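Long-range contacts in bacterial bifunctional deaminase-reductase C-terminal domain-containing protein (Corynebacterium diphtheriae, PDB 2P4G), which probably acts as an NADPH-dependent pyrimidine reductase of the RibD C-terminal family, the type that reduces a phosphoribosylaminouracil intermediate in riboflavin biosynthesis: residues A40-N45 with L214-N219; S47-G52 with V224-F229; Q60-L65 with L253-Y258. One frame throughout, in Å; residues are numbered along the deposited sequence.

Interaction 1 (A40-N45 with L214-N219); sequences AITSIN and LTIAPN. With EDO (1,2-ethanediol), chain L.
Thr-42 sits with its backbone between Thr-215 and Ala-217, giving and taking one bond in the manner of a parallel strand pair. Its N donates to Thr-215 O at 3.0 Å, and its O accepts from Ala-217 N at 2.8 Å along a nearly straight N-H line (173°). The strand segments 40-43 and 214-217 approach to 4.7 Å between axes, with 26° between their directions. With OG1 anti to the backbone N (chi1 -177°), the hydroxyl bonds to Ser-43 O in the carbonyl plane, while CG2 reaches across to Leu-214 CD1 at 3.6 Å. Beyond the regular pairing, Ile-44 N donates to Asn-219 O at 3.0 Å, so the two segments stay joined past an inverse gamma turn centred on Pro-218. The Ile-44 side chain crosses that of Ile-216 at about a right angle, and their CG2 atoms meet at 3.5 Å. Asn-219 ND2 lies 3.5 Å from Ser-43 CB, a buried amide nitrogen with no hydrogen-bond partner in the model. Strands 35-43 and 211-217 are neighbours within the mixed sheet, flanked by strand 190-195 beside the former and by antiparallel strand 254-260 beside the latter. At Asn-219 the pairing passes to an antiparallel strand of the second subunit, extending the sheet across the dimer interface.

Interaction 2 (S47-G52 with V224-F229); sequences SATLSG and VESPLF
Glu-225 extends its side chain across the loop 47-52, crossing Thr-49 obliquely, and its carboxylate is gripped by three donors from that loop. CG stands anti to the carbonyl carbon and the chain runs straight on (chi2 -179°), which carries CD out toward residues 51 and 52, where the carboxylate meets the Ser-51 and Gly-52 amides. Ser-51 N meets Glu-225 OE2 on its syn lone pair at 2.7 Å. Gly-52 N approaches Glu-225 OE1 on the syn side at 2.9 Å, so two consecutive amides clasp the carboxylate. Thr-49 OG1 donates to the same OE1 at 2.7 Å, coming from 36° above the carboxylate plane and from the face opposite to Gly-52 N. Such a set of donors would be expected to favour the ionised acid and to fix its rotation. Ser-47 OG, anti to its backbone N, has a double role: it donates to Thr-49 O at 2.7 Å, on a carbonyl lone pair, and weakly accepts from Glu-225 N and Ser-226 N. The one backbone-to-backbone hydrogen bond between residues 47-52 and 224-229 is straight, with Ala-48 N donating to Ser-226 O at 2.8 Å and 174°. Carbon contacts add to this: Val-224 CG1 rests 3.8 Å from Ser-47 CA, and Ala-48 CB lies 4.2 Å from Leu-228 CD1. Two loops are thus tied together, one leading from strand 35-43 to helix 60-72, the other from strand 219-222 to strand 237-248. Leu-228 packs back on Ala-40 and Thr-42 of strand 35-43, Pro-197 at the start of helix 197-206 touches Ala-48 and Ser-226, and Leu-50 meets Thr-238 of the second subunit.

Interaction 3 (Q60-L65 with L253-Y258); sequences QTDADL and LIFSRY. With EDO (1,2-ethanediol), chain J.
Helix-on-sheet packing joins Thr-61, Asp-62 and Leu-65, at the start of helix 60-72, to Phe-255 of strand 254-260. The axes of helix 60-65 and strand 254-258 lie 10.2 Å apart with 27° between their directions, as expected for a helix layered on a sheet. Phe-255 carries the contact: CG stands anti to the carbonyl carbon (chi1 -57°), and the ring lies against the first turn of the helix. Thr-61 CG2 reaches Phe-255 CE2 at 3.4 Å, approaching obliquely. Asp-62 comes to the ring's edge, with CB in the ring plane and OD1 3.6 Å from Phe-255 CE1; carboxylate and ring planes differ by only 14°. Leu-65 and Phe-255 slide past each other in opposite directions, and Leu-65 CD2 lies 3.8 Å from Phe-255 CD1. Leu-253 CD2 adds a contact to Asp-62 CB at 4.1 Å. The polar ends of Asp-62 are engaged elsewhere: OD1 bonds to Thr-215 OG1, and OD2 accepts from O1 of an ethanediol at 3.2 Å. Within the two segments the contact is mainly van der Waals packing. OD1, near the ring plane, meets the slightly positive C-H rim, a probably favourable electrostatic term, while Thr-215 supplies the hydrogen bond that helps hold the carboxylate against that edge.

Interaction 1 lies between the other two, its centre about 10 Å from each, whereas the centres of interactions 2 and 3 are about 17 Å apart and the two do not touch. It joins interaction 3 through the sheet, since Ile-216 N lies 2.8 Å from Ile-254 O, and through Thr-215 OG1, 2.6 Å from Asp-62 OD1. Toward interaction 2 the ties are polar, a hydrogen bond between Ser-43 OG and Ser-47 N, and apolar, Leu-214 CD1 lying 3.9 Å from Leu-228 CD2. All three touch the second subunit. Two ethanediol molecules, probably from the crystallisation liquor, bind here, one at Ile-41 N and one at Asp-62 OD2, and may mark a pocket.

Interaction 1 (A40-N45 with L214-N219)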
loop_
_atom_site.group_PDB
_atom_site.type_symbol
_atom_site.label_atom_id
_atom_site.label_comp_id
_atom_site.label_asym_id
_atom_site.label_seq_id
_atom_site.Cartn_x
_atom_site.Cartn_y
_atom_site.Cartn_z
ATOM N N ALA A 40 10.850 -4.962 -2.059
ATOM C CA ALA A 40 10.275 -4.388 -0.846
ATOM C C ALA A 40 9.025 -5.154 -0.409
ATOM O O ALA A 40 8.432 -5.897 -1.198
ATOM C CB ALA A 40 10.007 -2.862 -1.036
ATOM N N ILE A 41 8.705 -5.027 0.876
ATOM C CA ILE A 41 7.496 -5.579 1.470
ATOM C C ILE A 41 6.714 -4.452 2.152
ATOM O O ILE A 41 7.288 -3.529 2.716
ATOM C CB ILE A 41 7.838 -6.761 2.467
ATOM C CG1 ILE A 41 6.563 -7.485 2.924
ATOM C CG2 ILE A 41 8.642 -6.276 3.634
ATOM C CD1 ILE A 41 6.838 -8.853 3.540
ATOM N N THR A 42 5.393 -4.525 2.098
ATOM C CA THR A 42 4.547 -3.489 2.672
ATOM C C THR A 42 3.254 -4.105 3.189
ATOM O O THR A 42 2.790 -5.117 2.663
ATOM C CB THR A 42 4.206 -2.399 1.596
ATOM O OG1 THR A 42 3.429 -1.356 2.192
ATOM C CG2 THR A 42 3.446 -3.001 0.386
ATOM N N SER A 43 2.691 -3.505 4.234
ATOM C CA SER A 43 1.300 -3.734 4.580
ATOM C C SER A 43 0.442 -3.198 3.442
ATOM O O SER A 43 0.930 -2.457 2.569
ATOM C CB SER A 43 0.978 -3.052 5.898
ATOM O OG SER A 43 0.955 -1.648 5.781
ATOM N N ILE A 44 -0.831 -3.570 3.417
ATOM C CA ILE A 44 -1.719 -3.089 2.366
ATOM C C ILE A 44 -1.903 -1.558 2.390
ATOM O O ILE A 44 -2.205 -0.929 1.364
ATOM C CB ILE A 44 -3.099 -3.786 2.374
ATOM C CG1 ILE A 44 -3.887 -3.479 3.656
ATOM C CG2 ILE A 44 -2.921 -5.297 2.128
ATOM C CD1 ILE A 44 -5.394 -3.373 3.456
ATOM N N ASN A 45 -1.696 -0.967 3.559
ATOM C CA ASN A 45 -1.770 0.465 3.706
ATOM C C ASN A 45 -0.403 1.179 3.733
ATOM O O ASN A 45 -0.310 2.308 4.171
ATOM C CB ASN A 45 -2.663 0.811 4.917
ATOM C CG ASN A 45 -2.041 0.443 6.236
ATOM O OD1 ASN A 45 -1.454 -0.638 6.411
ATOM N ND2 ASN A 45 -2.140 1.363 7.174
ATOM N N LEU A 214 7.483 -5.918 -5.358
ATOM C CA LEU A 214 6.754 -5.487 -4.164
ATOM C C LEU A 214 5.875 -6.632 -3.713
ATOM O O LEU A 214 5.107 -7.201 -4.508
ATOM C CB LEU A 214 5.915 -4.244 -4.447
ATOM C CG LEU A 214 5.076 -3.690 -3.280
ATOM C CD1 LEU A 214 5.957 -3.033 -2.246
ATOM C CD2 LEU A 214 4.024 -2.712 -3.806
ATOM N N THR A 215 6.049 -6.999 -2.447
ATOM C CA THR A 215 5.211 -7.957 -1.767
ATOM C C THR A 215 4.240 -7.179 -0.895
ATOM O O THR A 215 4.660 -6.326 -0.122
ATOM C CB THR A 215 6.050 -8.865 -0.856
ATOM O OG1 THR A 215 7.053 -9.506 -1.649
ATOM C CG2 THR A 215 5.160 -9.914 -0.118
ATOM N N ILE A 216 2.949 -7.483 -1.022
ATOM C CA ILE A 216 1.902 -6.842 -0.224
ATOM C C ILE A 216 1.346 -7.871 0.736
ATOM O O ILE A 216 0.745 -8.882 0.326
ATOM C CB ILE A 216 0.788 -6.286 -1.087
ATOM C CG1 ILE A 216 1.391 -5.341 -2.139
ATOM C CG2 ILE A 216 -0.254 -5.576 -0.195
ATOM C CD1 ILE A 216 0.628 -5.255 -3.401
ATOM N N ALA A 217 1.578 -7.597 2.015
ATOM C CA ALA A 217 1.341 -8.537 3.080
ATOM C C ALA A 217 -0.076 -8.345 3.563
ATOM O O ALA A 217 -0.585 -7.217 3.604
ATOM C CB ALA A 217 2.336 -8.321 4.217
ATOM N N PRO A 218 -0.747 -9.460 3.909
ATOM C CA PRO A 218 -2.140 -9.396 4.297
ATOM C C PRO A 218 -2.311 -8.776 5.691
ATOM O O PRO A 218 -2.845 -9.409 6.602
ATOM C CB PRO A 218 -2.548 -10.867 4.280
ATOM C CG PRO A 218 -1.292 -11.589 4.692
ATOM C CD PRO A 218 -0.218 -10.841 3.978
ATOM N N ASN A 219 -1.845 -7.548 5.875
ATOM C CA ASN A 219 -2.104 -6.850 7.126
ATOM C C ASN A 219 -2.290 -5.343 7.007
ATOM O O ASN A 219 -1.909 -4.722 6.020
ATOM C CB ASN A 219 -1.093 -7.233 8.220
ATOM C CG ASN A 219 0.306 -7.347 7.715
ATOM O OD1 ASN A 219 0.898 -8.440 7.696
ATOM N ND2 ASN A 219 0.855 -6.221 7.289
HETATM C C1 EDO L . 10.502 -3.114 3.182
HETATM O O1 EDO L . 11.037 -4.013 2.195
HETATM C C2 EDO L . 11.634 -2.617 4.082
HETATM O O2 EDO L . 12.413 -1.645 3.378
#

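Interaction 2 (S47-G52 with V224-F229)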
loop_
_atom_site.group_PDB
_atom_site.type_symbol
_atom_site.label_atom_id
_atom_site.label_comp_id
_atom_site.label_asym_id
_atom_site.label_seq_id
_atom_site.Cartn_x
_atom_site.Cartn_y
_atom_site.Cartn_z
ATOM N N SER A 47 2.833 0.538 5.132
ATOM C CA SER A 47 3.902 0.448 6.127
ATOM C C SER A 47 4.909 -0.639 5.735
ATOM O O SER A 47 4.510 -1.750 5.436
ATOM C CB SER A 47 3.348 0.174 7.509
ATOM O OG SER A 47 4.412 0.163 8.447
ATOM N N ALA A 48 6.203 -0.297 5.716
ATOM C CA ALA A 48 7.276 -1.257 5.439
ATOM C C ALA A 48 7.590 -2.146 6.654
ATOM O O ALA A 48 8.265 -3.182 6.515
ATOM C CB ALA A 48 8.569 -0.514 4.987
ATOM N N THR A 49 7.158 -1.717 7.844
ATOM C CA THR A 49 7.487 -2.423 9.070
ATOM C C THR A 49 6.254 -2.713 9.887
ATOM O O THR A 49 5.264 -1.999 9.821
ATOM C CB THR A 49 8.495 -1.635 9.980
ATOM O OG1 THR A 49 7.920 -0.391 10.397
ATOM C CG2 THR A 49 9.852 -1.405 9.285
ATOM N N LEU A 50 6.357 -3.791 10.655
ATOM C CA LEU A 50 5.419 -4.150 11.696
ATOM C C LEU A 50 6.287 -4.381 12.926
ATOM O O LEU A 50 7.256 -5.130 12.875
ATOM C CB LEU A 50 4.669 -5.419 11.296
ATOM C CG LEU A 50 3.687 -6.067 12.263
ATOM C CD1 LEU A 50 2.655 -5.055 12.680
ATOM C CD2 LEU A 50 3.035 -7.298 11.591
ATOM N N SER A 51 5.968 -3.703 14.019
ATOM C CA SER A 51 6.806 -3.728 15.188
ATOM C C SER A 51 8.264 -3.441 14.814
ATOM O O SER A 51 9.196 -4.123 15.279
ATOM C CB SER A 51 6.689 -5.078 15.890
ATOM O OG SER A 51 5.397 -5.245 16.414
ATOM N N GLY A 52 8.448 -2.459 13.934
ATOM C CA GLY A 52 9.774 -1.965 13.626
ATOM C C GLY A 52 10.602 -2.774 12.666
ATOM O O GLY A 52 11.722 -2.376 12.349
ATOM N N VAL A 224 0.701 4.147 10.071
ATOM C CA VAL A 224 1.785 3.613 9.277
ATOM C C VAL A 224 3.080 3.839 10.075
ATOM O O VAL A 224 3.450 4.972 10.368
ATOM C CB VAL A 224 1.831 4.267 7.879
ATOM C CG1 VAL A 224 3.132 4.024 7.233
ATOM C CG2 VAL A 224 0.718 3.739 7.020
ATOM N N GLU A 225 3.730 2.755 10.481
ATOM C CA GLU A 225 4.958 2.877 11.240
ATOM C C GLU A 225 6.042 3.510 10.388
ATOM O O GLU A 225 6.743 4.413 10.800
ATOM C CB GLU A 225 5.486 1.510 11.643
ATOM C CG GLU A 225 4.715 0.792 12.673
ATOM C CD GLU A 225 5.340 -0.543 12.998
ATOM O OE1 GLU A 225 6.558 -0.723 12.684
ATOM O OE2 GLU A 225 4.590 -1.396 13.554
ATOM N N SER A 226 6.204 2.965 9.204
ATOM C CA SER A 226 7.260 3.376 8.358
ATOM C C SER A 226 6.780 3.451 6.903
ATOM O O SER A 226 6.736 2.450 6.179
ATOM C CB SER A 226 8.426 2.419 8.544
ATOM O OG SER A 226 9.558 2.952 7.896
ATOM N N PRO A 227 6.438 4.662 6.463
ATOM C CA PRO A 227 6.023 4.827 5.081
ATOM C C PRO A 227 6.980 4.104 4.138
ATOM O O PRO A 227 8.196 4.290 4.220
ATOM C CB PRO A 227 6.080 6.335 4.879
ATOM C CG PRO A 227 5.819 6.882 6.212
ATOM C CD PRO A 227 6.442 5.938 7.194
ATOM N N LEU A 228 6.414 3.268 3.274
ATOM C CA LEU A 228 7.160 2.447 2.358
ATOM C C LEU A 228 8.295 3.201 1.658
ATOM O O LEU A 228 9.399 2.672 1.543
ATOM C CB LEU A 228 6.205 1.861 1.317
ATOM C CG LEU A 228 6.758 0.931 0.239
ATOM C CD1 LEU A 228 7.520 -0.247 0.904
ATOM C CD2 LEU A 228 5.615 0.472 -0.659
ATOM N N PHE A 229 8.023 4.410 1.173
ATOM C CA PHE A 229 9.014 5.156 0.421
ATOM C C PHE A 229 9.498 6.405 1.140
ATOM O O PHE A 229 9.924 7.375 0.512
ATOM C CB PHE A 229 8.493 5.460 -0.986
ATOM C CG PHE A 229 8.277 4.228 -1.813
ATOM C CD1 PHE A 229 9.204 3.189 -1.794
ATOM C CD2 PHE A 229 7.155 4.089 -2.589
ATOM C CE1 PHE A 229 9.006 2.049 -2.550
ATOM C CE2 PHE A 229 6.944 2.958 -3.328
ATOM C CZ PHE A 229 7.872 1.929 -3.319
#

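Interaction 3 (Q60-L65 with L253-Y258)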
loop_
_atom_site.group_PDB
_atom_site.type_symbol
_atom_site.label_atom_id
_atom_site.label_comp_id
_atom_site.label_asym_id
_atom_site.label_seq_id
_atom_site.Cartn_x
_atom_site.Cartn_y
_atom_site.Cartn_z
ATOM N N GLN A 60 7.614 -17.713 3.786
ATOM C CA GLN A 60 8.710 -18.436 3.170
ATOM C C GLN A 60 8.832 -18.122 1.698
ATOM O O GLN A 60 9.924 -18.019 1.190
ATOM C CB GLN A 60 8.549 -19.952 3.351
ATOM C CG GLN A 60 9.831 -20.716 3.004
ATOM C CD GLN A 60 11.055 -20.164 3.733
ATOM O OE1 GLN A 60 11.093 -20.152 4.963
ATOM N NE2 GLN A 60 12.053 -19.692 2.974
ATOM N N THR A 61 7.709 -17.979 1.014
ATOM C CA THR A 61 7.728 -17.652 -0.419
ATOM C C THR A 61 8.500 -16.352 -0.621
ATOM O O THR A 61 9.449 -16.306 -1.386
ATOM C CB THR A 61 6.309 -17.592 -0.994
ATOM O OG1 THR A 61 5.653 -18.859 -0.775
ATOM C CG2 THR A 61 6.351 -17.300 -2.465
ATOM N N ASP A 62 8.123 -15.331 0.141
ATOM C CA ASP A 62 8.782 -14.032 0.121
ATOM C C ASP A 62 10.278 -14.106 0.435
ATOM O O ASP A 62 11.074 -13.437 -0.227
ATOM C CB ASP A 62 8.098 -13.091 1.120
ATOM C CG ASP A 62 8.610 -11.684 1.029
ATOM O OD1 ASP A 62 8.371 -11.009 0.007
ATOM O OD2 ASP A 62 9.283 -11.251 1.964
ATOM N N ALA A 63 10.658 -14.896 1.445
ATOM C CA ALA A 63 12.089 -15.067 1.791
ATOM C C ALA A 63 12.837 -15.744 0.643
ATOM O O ALA A 63 13.950 -15.362 0.302
ATOM C CB ALA A 63 12.276 -15.892 3.121
ATOM N N ASP A 64 12.217 -16.758 0.062
ATOM C CA ASP A 64 12.726 -17.384 -1.153
ATOM C C ASP A 64 12.909 -16.416 -2.313
ATOM O O ASP A 64 13.879 -16.484 -3.047
ATOM C CB ASP A 64 11.763 -18.458 -1.616
ATOM C CG ASP A 64 11.687 -19.623 -0.673
ATOM O OD1 ASP A 64 12.422 -19.618 0.352
ATOM O OD2 ASP A 64 10.888 -20.547 -0.967
ATOM N N LEU A 65 11.951 -15.536 -2.506
ATOM C CA LEU A 65 12.039 -14.550 -3.580
ATOM C C LEU A 65 13.201 -13.579 -3.347
ATOM O O LEU A 65 13.905 -13.208 -4.278
ATOM C CB LEU A 65 10.713 -13.778 -3.696
ATOM C CG LEU A 65 10.607 -12.771 -4.833
ATOM C CD1 LEU A 65 10.729 -13.512 -6.130
ATOM C CD2 LEU A 65 9.278 -11.983 -4.731
ATOM N N LEU A 253 0.060 -13.492 0.738
ATOM C CA LEU A 253 0.931 -12.396 0.367
ATOM C C LEU A 253 0.875 -12.238 -1.139
ATOM O O LEU A 253 0.844 -13.233 -1.863
ATOM C CB LEU A 253 2.379 -12.644 0.805
ATOM C CG LEU A 253 2.750 -12.399 2.289
ATOM C CD1 LEU A 253 2.117 -13.447 3.179
ATOM C CD2 LEU A 253 4.287 -12.358 2.451
ATOM N N ILE A 254 0.830 -10.992 -1.609
ATOM C CA ILE A 254 0.763 -10.720 -3.057
ATOM C C ILE A 254 2.180 -10.381 -3.456
ATOM O O ILE A 254 2.885 -9.661 -2.740
ATOM C CB ILE A 254 -0.173 -9.551 -3.442
ATOM C CG1 ILE A 254 -1.591 -9.783 -2.929
ATOM C CG2 ILE A 254 -0.221 -9.336 -4.977
ATOM C CD1 ILE A 254 -2.482 -8.521 -3.077
ATOM N N PHE A 255 2.604 -10.952 -4.577
ATOM C CA PHE A 255 3.879 -10.638 -5.137
ATOM C C PHE A 255 3.603 -9.988 -6.468
ATOM O O PHE A 255 2.838 -10.520 -7.272
ATOM C CB PHE A 255 4.721 -11.892 -5.320
ATOM C CG PHE A 255 4.921 -12.656 -4.062
ATOM C CD1 PHE A 255 5.838 -12.224 -3.116
ATOM C CD2 PHE A 255 4.191 -13.789 -3.804
ATOM C CE1 PHE A 255 6.019 -12.909 -1.965
ATOM C CE2 PHE A 255 4.383 -14.487 -2.641
ATOM C CZ PHE A 255 5.297 -14.051 -1.718
ATOM N N SER A 256 4.253 -8.849 -6.691
ATOM C CA SER A 256 4.034 -8.033 -7.872
ATOM C C SER A 256 5.391 -7.577 -8.395
ATOM O O SER A 256 6.273 -7.258 -7.622
ATOM C CB SER A 256 3.174 -6.813 -7.528
ATOM O OG SER A 256 3.875 -5.941 -6.661
ATOM N N ARG A 257 5.549 -7.592 -9.711
ATOM C CA ARG A 257 6.692 -7.031 -10.358
ATOM C C ARG A 257 6.184 -5.942 -11.277
ATOM O O ARG A 257 5.313 -6.204 -12.148
ATOM C CB ARG A 257 7.408 -8.079 -11.193
ATOM C CG ARG A 257 8.772 -7.599 -11.665
ATOM C CD ARG A 257 9.477 -8.641 -12.488
ATOM N NE ARG A 257 8.884 -8.741 -13.799
ATOM C CZ ARG A 257 9.184 -9.684 -14.684
ATOM N NH1 ARG A 257 10.066 -10.620 -14.399
ATOM N NH2 ARG A 257 8.590 -9.669 -15.866
ATOM N N TYR A 258 6.733 -4.739 -11.090
ATOM C CA TYR A 258 6.434 -3.572 -11.922
ATOM C C TYR A 258 7.665 -3.041 -12.626
ATOM O O TYR A 258 8.768 -3.070 -12.080
ATOM C CB TYR A 258 5.956 -2.419 -11.063
ATOM C CG TYR A 258 4.672 -2.635 -10.309
ATOM C CD1 TYR A 258 3.431 -2.327 -10.895
ATOM C CD2 TYR A 258 4.688 -3.089 -8.983
ATOM C CE1 TYR A 258 2.231 -2.480 -10.185
ATOM C CE2 TYR A 258 3.490 -3.259 -8.262
ATOM C CZ TYR A 258 2.275 -2.939 -8.867
ATOM O OH TYR A 258 1.117 -3.103 -8.162
HETATM C C1 EDO J . 11.477 -7.877 1.903
HETATM O O1 EDO J . 10.787 -8.607 0.894
HETATM C C2 EDO J . 12.413 -6.926 1.160
HETATM O O2 EDO J . 12.962 -5.850 1.971
#